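Putative cytosine/guanine deaminase (Unidentified, PDB 2PAJ) probably catalyses the zinc-dependent hydrolytic deamination of pterins such as isoxanthopterin, turning a 2-amino-4-hydroxypteridine into the 2,4-dihydroxypteridine with release of ammonia. Local coordinates at residues A[11-17]-A[58-64]; A[17-23]-A[65-70]. One frame throughout, in Å; residues are numbered along the deposited sequence.

Interaction 1. Residues A[11-17]-A[58-64]; sequences STLIRNA and ETIVDAT
Two parallel strands, 11-15 and 59-62, pair in the small β-sheet that accompanies the TIM barrel in this amidohydrolase. Their axes pass 4.6 Å apart at 18°, with Thr12 level with Thr59 (CA-CA 4.5 Å), Leu13 with Ile60, Ile14 with Val61 and Arg15 with Asp62 (CA-CA 5.2 Å). Ser11 starts the pairing: its O accepts from Thr59 N at 3.1 Å, and its OG, with chi1 t, donates to Glu58 OE2 at 2.7 Å, a carboxylate also salt-bridged to Arg40 of strand 39-42, the neighbour on the other edge of 11-15. Thr12 turns its backbone bonds to Ile41 of strand 39-42, so Leu13 is the next to bond to 58-64, N to Thr59 O at 2.7 Å and O to Val61 N at 2.9 Å. Ile14, chi1 m and chi2 t, shares its face with Thr12, Thr59 and Val61; its CG1 lies 3.4 Å from Val61 CG1. Ile14 also touches Phe447, and Val61 Met444, of strand 442-448. On the reverse, with Leu13, Arg15 lays CD 3.5 Å from Ile60 CG2, while its backbone N reaches Val61 O at 2.9 Å and its O takes Ala63 N at 2.8 Å. Asn16 then breaks the extended run with phi/psi 56/52, and its ND2 donates to Thr64 OG1 at 2.9 Å; that hydroxyl in turn donates to Asp62 OD1 at 2.5 Å.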
# COMPACT_ATOMS: atom_id res chain seq x y z
N SER A 11 -9.22 19.87 -17.37
CA SER A 11 -8.58 20.74 -16.37
C SER A 11 -9.49 20.84 -15.17
O SER A 11 -10.72 20.84 -15.29
CB SER A 11 -8.32 22.13 -16.93
OG SER A 11 -7.52 22.87 -16.03
N THR A 12 -8.91 20.92 -13.99
CA THR A 12 -9.73 21.01 -12.81
C THR A 12 -9.12 21.92 -11.77
O THR A 12 -7.90 22.00 -11.63
CB THR A 12 -9.95 19.62 -12.22
OG1 THR A 12 -10.64 18.81 -13.18
CG2 THR A 12 -10.74 19.70 -10.93
N LEU A 13 -9.98 22.61 -11.03
CA LEU A 13 -9.49 23.52 -10.01
C LEU A 13 -10.14 23.23 -8.66
O LEU A 13 -11.35 23.37 -8.49
CB LEU A 13 -9.76 24.97 -10.41
CG LEU A 13 -9.10 26.09 -9.61
CD1 LEU A 13 -7.63 26.14 -9.93
CD2 LEU A 13 -9.76 27.42 -9.93
N ILE A 14 -9.32 22.79 -7.72
CA ILE A 14 -9.78 22.53 -6.37
C ILE A 14 -9.57 23.89 -5.72
O ILE A 14 -8.45 24.41 -5.70
CB ILE A 14 -8.90 21.45 -5.70
CG1 ILE A 14 -8.95 20.15 -6.53
CG2 ILE A 14 -9.38 21.17 -4.29
CD1 ILE A 14 -8.02 19.07 -6.03
N ARG A 15 -10.64 24.48 -5.21
CA ARG A 15 -10.53 25.80 -4.62
C ARG A 15 -10.83 25.93 -3.15
O ARG A 15 -11.63 25.17 -2.58
CB ARG A 15 -11.45 26.80 -5.34
CG ARG A 15 -11.61 26.62 -6.83
CD ARG A 15 -12.55 27.70 -7.34
NE ARG A 15 -12.00 29.04 -7.11
CZ ARG A 15 -12.72 30.16 -7.15
NH1 ARG A 15 -14.03 30.12 -7.39
NH2 ARG A 15 -12.12 31.33 -6.94
N ASN A 16 -10.18 26.92 -2.54
CA ASN A 16 -10.39 27.30 -1.16
C ASN A 16 -10.20 26.22 -0.10
O ASN A 16 -11.06 26.01 0.75
CB ASN A 16 -11.79 27.90 -1.05
CG ASN A 16 -11.96 28.73 0.18
OD1 ASN A 16 -11.15 29.60 0.47
ND2 ASN A 16 -13.04 28.49 0.91
N ALA A 17 -9.05 25.55 -0.13
CA ALA A 17 -8.78 24.49 0.85
C ALA A 17 -8.40 25.11 2.20
O ALA A 17 -7.72 26.14 2.26
CB ALA A 17 -7.65 23.61 0.35
N GLU A 58 -13.59 25.25 -17.12
CA GLU A 58 -12.79 24.38 -16.28
C GLU A 58 -13.64 23.73 -15.19
O GLU A 58 -14.64 24.31 -14.76
CB GLU A 58 -11.66 25.18 -15.66
CG GLU A 58 -10.68 24.36 -14.87
CD GLU A 58 -9.60 25.22 -14.26
OE1 GLU A 58 -9.95 26.08 -13.41
OE2 GLU A 58 -8.41 25.06 -14.63
N THR A 59 -13.27 22.54 -14.76
CA THR A 59 -14.02 21.87 -13.71
C THR A 59 -13.61 22.46 -12.38
O THR A 59 -12.42 22.69 -12.12
CB THR A 59 -13.73 20.37 -13.66
OG1 THR A 59 -14.20 19.76 -14.87
CG2 THR A 59 -14.42 19.73 -12.46
N ILE A 60 -14.60 22.73 -11.53
CA ILE A 60 -14.30 23.30 -10.24
C ILE A 60 -14.87 22.49 -9.10
O ILE A 60 -16.02 22.05 -9.14
CB ILE A 60 -14.81 24.75 -10.14
CG1 ILE A 60 -14.01 25.63 -11.10
CG2 ILE A 60 -14.65 25.27 -8.72
CD1 ILE A 60 -14.40 27.06 -11.06
N VAL A 61 -14.05 22.28 -8.08
CA VAL A 61 -14.48 21.54 -6.91
C VAL A 61 -14.20 22.44 -5.70
O VAL A 61 -13.05 22.80 -5.43
CB VAL A 61 -13.74 20.17 -6.79
CG1 VAL A 61 -12.29 20.33 -7.13
CG2 VAL A 61 -13.88 19.61 -5.39
N ASP A 62 -15.28 22.81 -5.01
CA ASP A 62 -15.21 23.68 -3.83
C ASP A 62 -14.75 22.92 -2.59
O ASP A 62 -15.52 22.18 -1.97
CB ASP A 62 -16.59 24.30 -3.59
CG ASP A 62 -16.58 25.31 -2.46
OD1 ASP A 62 -15.65 26.14 -2.42
OD2 ASP A 62 -17.51 25.28 -1.62
N ALA A 63 -13.49 23.13 -2.23
CA ALA A 63 -12.91 22.46 -1.08
C ALA A 63 -12.93 23.36 0.13
O ALA A 63 -12.03 23.32 0.97
CB ALA A 63 -11.48 22.03 -1.38
N THR A 64 -13.96 24.19 0.21
CA THR A 64 -14.10 25.09 1.34
C THR A 64 -14.26 24.28 2.62
O THR A 64 -15.10 23.37 2.69
CB THR A 64 -15.30 26.01 1.18
OG1 THR A 64 -15.15 26.76 -0.03
CG2 THR A 64 -15.40 26.97 2.35

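Interaction 2. Residues A[17-23]-A[65-70]; sequences AAAIMTG and DCVIYP
Three backbone hydrogen bonds join 17-23 to 65-70: Ala18 N donates to Cys66 O at 2.7 Å, Ile68 N to Ala19 O at 2.8 Å, and Met21 N to Ile68 O at 3.0 Å. The last two set a parallel register, Ala19 beside Val67 (CA-CA 4.8 Å) and Ile20 beside Ile68 (4.7 Å), and the segments run 26° apart end to end. The chain bends at Ala18 (phi/psi -75/-27) and at Asp65 (73/3), and is extended from Ala19 and from Cys66 onward. Around this polar spine the side chains sort onto two faces. Ala19 CB meets Val67 CG1 at 4.0 Å on one; Ile68, chi1 m and chi2 t, lies on the other with Ile20, its CG2 4.4 Å from Ile20 CG2 and its CD1 3.6 Å from Ala17 CB. Ile414 and Val416 of strand 414-418 close over Ile68. Met21, m at all three chi angles, brings CG 3.8 Å from Tyr69 CE1, obliquely to the ring, and both side chains touch Ile387 of helix 383-398. Tyr69 stacks edge-to-face with Tyr417 and hydrogen-bonds through OH to Ala431 O. Beyond it Met21 O lies 3.2 Å from Pro70 CD, and Gly23, at phi/psi 76/27, ends the segment with its CA 4.3 Å from Pro70 CG. Strand 67-73 is the first strand of the amidohydrolase TIM barrel and leads to the zinc ligands His76 and His78; here the short N-terminal strand 19-20 pairs with its opening residues, well away from the metal.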
# COMPACT_ATOMS: atom_id res chain seq x y z
N ALA A 17 -9.05 25.55 -0.13
CA ALA A 17 -8.78 24.49 0.85
C ALA A 17 -8.40 25.11 2.20
O ALA A 17 -7.72 26.14 2.26
CB ALA A 17 -7.65 23.61 0.35
N ALA A 18 -8.85 24.48 3.28
CA ALA A 18 -8.56 24.96 4.63
C ALA A 18 -7.12 24.65 4.99
O ALA A 18 -6.51 25.35 5.80
CB ALA A 18 -9.51 24.31 5.62
N ALA A 19 -6.56 23.61 4.39
CA ALA A 19 -5.18 23.20 4.65
C ALA A 19 -4.66 22.27 3.55
O ALA A 19 -5.43 21.51 2.95
CB ALA A 19 -5.09 22.51 6.00
N ILE A 20 -3.35 22.33 3.31
CA ILE A 20 -2.70 21.51 2.29
C ILE A 20 -1.40 20.87 2.78
O ILE A 20 -0.37 21.55 2.87
CB ILE A 20 -2.36 22.34 1.03
CG1 ILE A 20 -3.61 23.06 0.51
CG2 ILE A 20 -1.83 21.42 -0.05
CD1 ILE A 20 -3.35 23.97 -0.69
N MET A 21 -1.43 19.58 3.07
CA MET A 21 -0.21 18.89 3.50
C MET A 21 0.48 18.32 2.24
O MET A 21 -0.14 17.65 1.42
CB MET A 21 -0.55 17.78 4.49
CG MET A 21 -1.30 18.25 5.75
SD MET A 21 -0.63 19.70 6.61
CE MET A 21 0.75 19.02 7.46
N THR A 22 1.77 18.61 2.10
CA THR A 22 2.54 18.20 0.94
C THR A 22 3.12 16.81 0.94
O THR A 22 3.45 16.27 -0.12
CB THR A 22 3.72 19.13 0.72
OG1 THR A 22 3.30 20.48 0.95
CG2 THR A 22 4.22 19.01 -0.73
N GLY A 23 3.26 16.22 2.12
CA GLY A 23 3.85 14.91 2.19
C GLY A 23 5.35 15.08 2.00
O GLY A 23 6.03 14.17 1.53
N ASP A 65 -13.43 24.61 3.61
CA ASP A 65 -13.41 23.97 4.92
C ASP A 65 -12.81 22.57 4.86
O ASP A 65 -12.78 21.87 5.88
CB ASP A 65 -14.82 23.86 5.51
CG ASP A 65 -15.46 25.21 5.75
OD1 ASP A 65 -14.77 26.11 6.28
OD2 ASP A 65 -16.65 25.35 5.43
N CYS A 66 -12.33 22.17 3.69
CA CYS A 66 -11.74 20.86 3.54
C CYS A 66 -10.23 20.88 3.61
O CYS A 66 -9.59 21.88 3.30
CB CYS A 66 -12.17 20.22 2.22
SG CYS A 66 -13.91 19.84 2.13
N VAL A 67 -9.68 19.76 4.03
CA VAL A 67 -8.25 19.58 4.17
C VAL A 67 -7.77 18.69 3.03
O VAL A 67 -8.43 17.71 2.65
CB VAL A 67 -7.92 18.92 5.54
CG1 VAL A 67 -6.42 18.75 5.71
CG2 VAL A 67 -8.46 19.78 6.67
N ILE A 68 -6.63 19.05 2.46
CA ILE A 68 -6.05 18.30 1.36
C ILE A 68 -4.78 17.60 1.82
O ILE A 68 -3.97 18.17 2.55
CB ILE A 68 -5.76 19.23 0.15
CG1 ILE A 68 -7.09 19.73 -0.43
CG2 ILE A 68 -4.98 18.50 -0.92
CD1 ILE A 68 -6.94 20.67 -1.59
N TYR A 69 -4.64 16.34 1.40
CA TYR A 69 -3.52 15.47 1.73
C TYR A 69 -3.17 14.76 0.42
O TYR A 69 -3.97 14.73 -0.52
CB TYR A 69 -3.98 14.36 2.68
CG TYR A 69 -3.88 14.56 4.19
CD1 TYR A 69 -4.24 15.76 4.80
CD2 TYR A 69 -3.50 13.49 5.02
CE1 TYR A 69 -4.23 15.90 6.18
CE2 TYR A 69 -3.48 13.61 6.40
CZ TYR A 69 -3.85 14.82 6.98
OH TYR A 69 -3.87 14.93 8.35
N PRO A 70 -1.95 14.21 0.32
CA PRO A 70 -1.68 13.51 -0.94
C PRO A 70 -2.31 12.13 -0.66
O PRO A 70 -2.34 11.70 0.49
CB PRO A 70 -0.16 13.49 -1.00
CG PRO A 70 0.25 13.52 0.40
CD PRO A 70 -0.70 14.52 1.02

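In the fold
The same two lengths of chain run side by side through both contacts: strand 11-15 leads into 19-20, 59-62 into 67-73, and Ala17 belongs to both. Interaction 1 lies farther out, in the small four-strand sheet where 59-62 is an edge strand; polar and charged side chains add bonds to its backbone pairing at each end. Interaction 2 is buried, pairing strand 19-20 with the start of the first barrel strand, and its cross-segment hydrogen bonds are all backbone to backbone, the side chains adding apolar packing. The kinks at Asn16 and Asp65 mark the passage between the two. Their centres are 13 Å apart, and Ile14 CG2 meets Ile68 CD1 at 3.7 Å, joining their apolar faces.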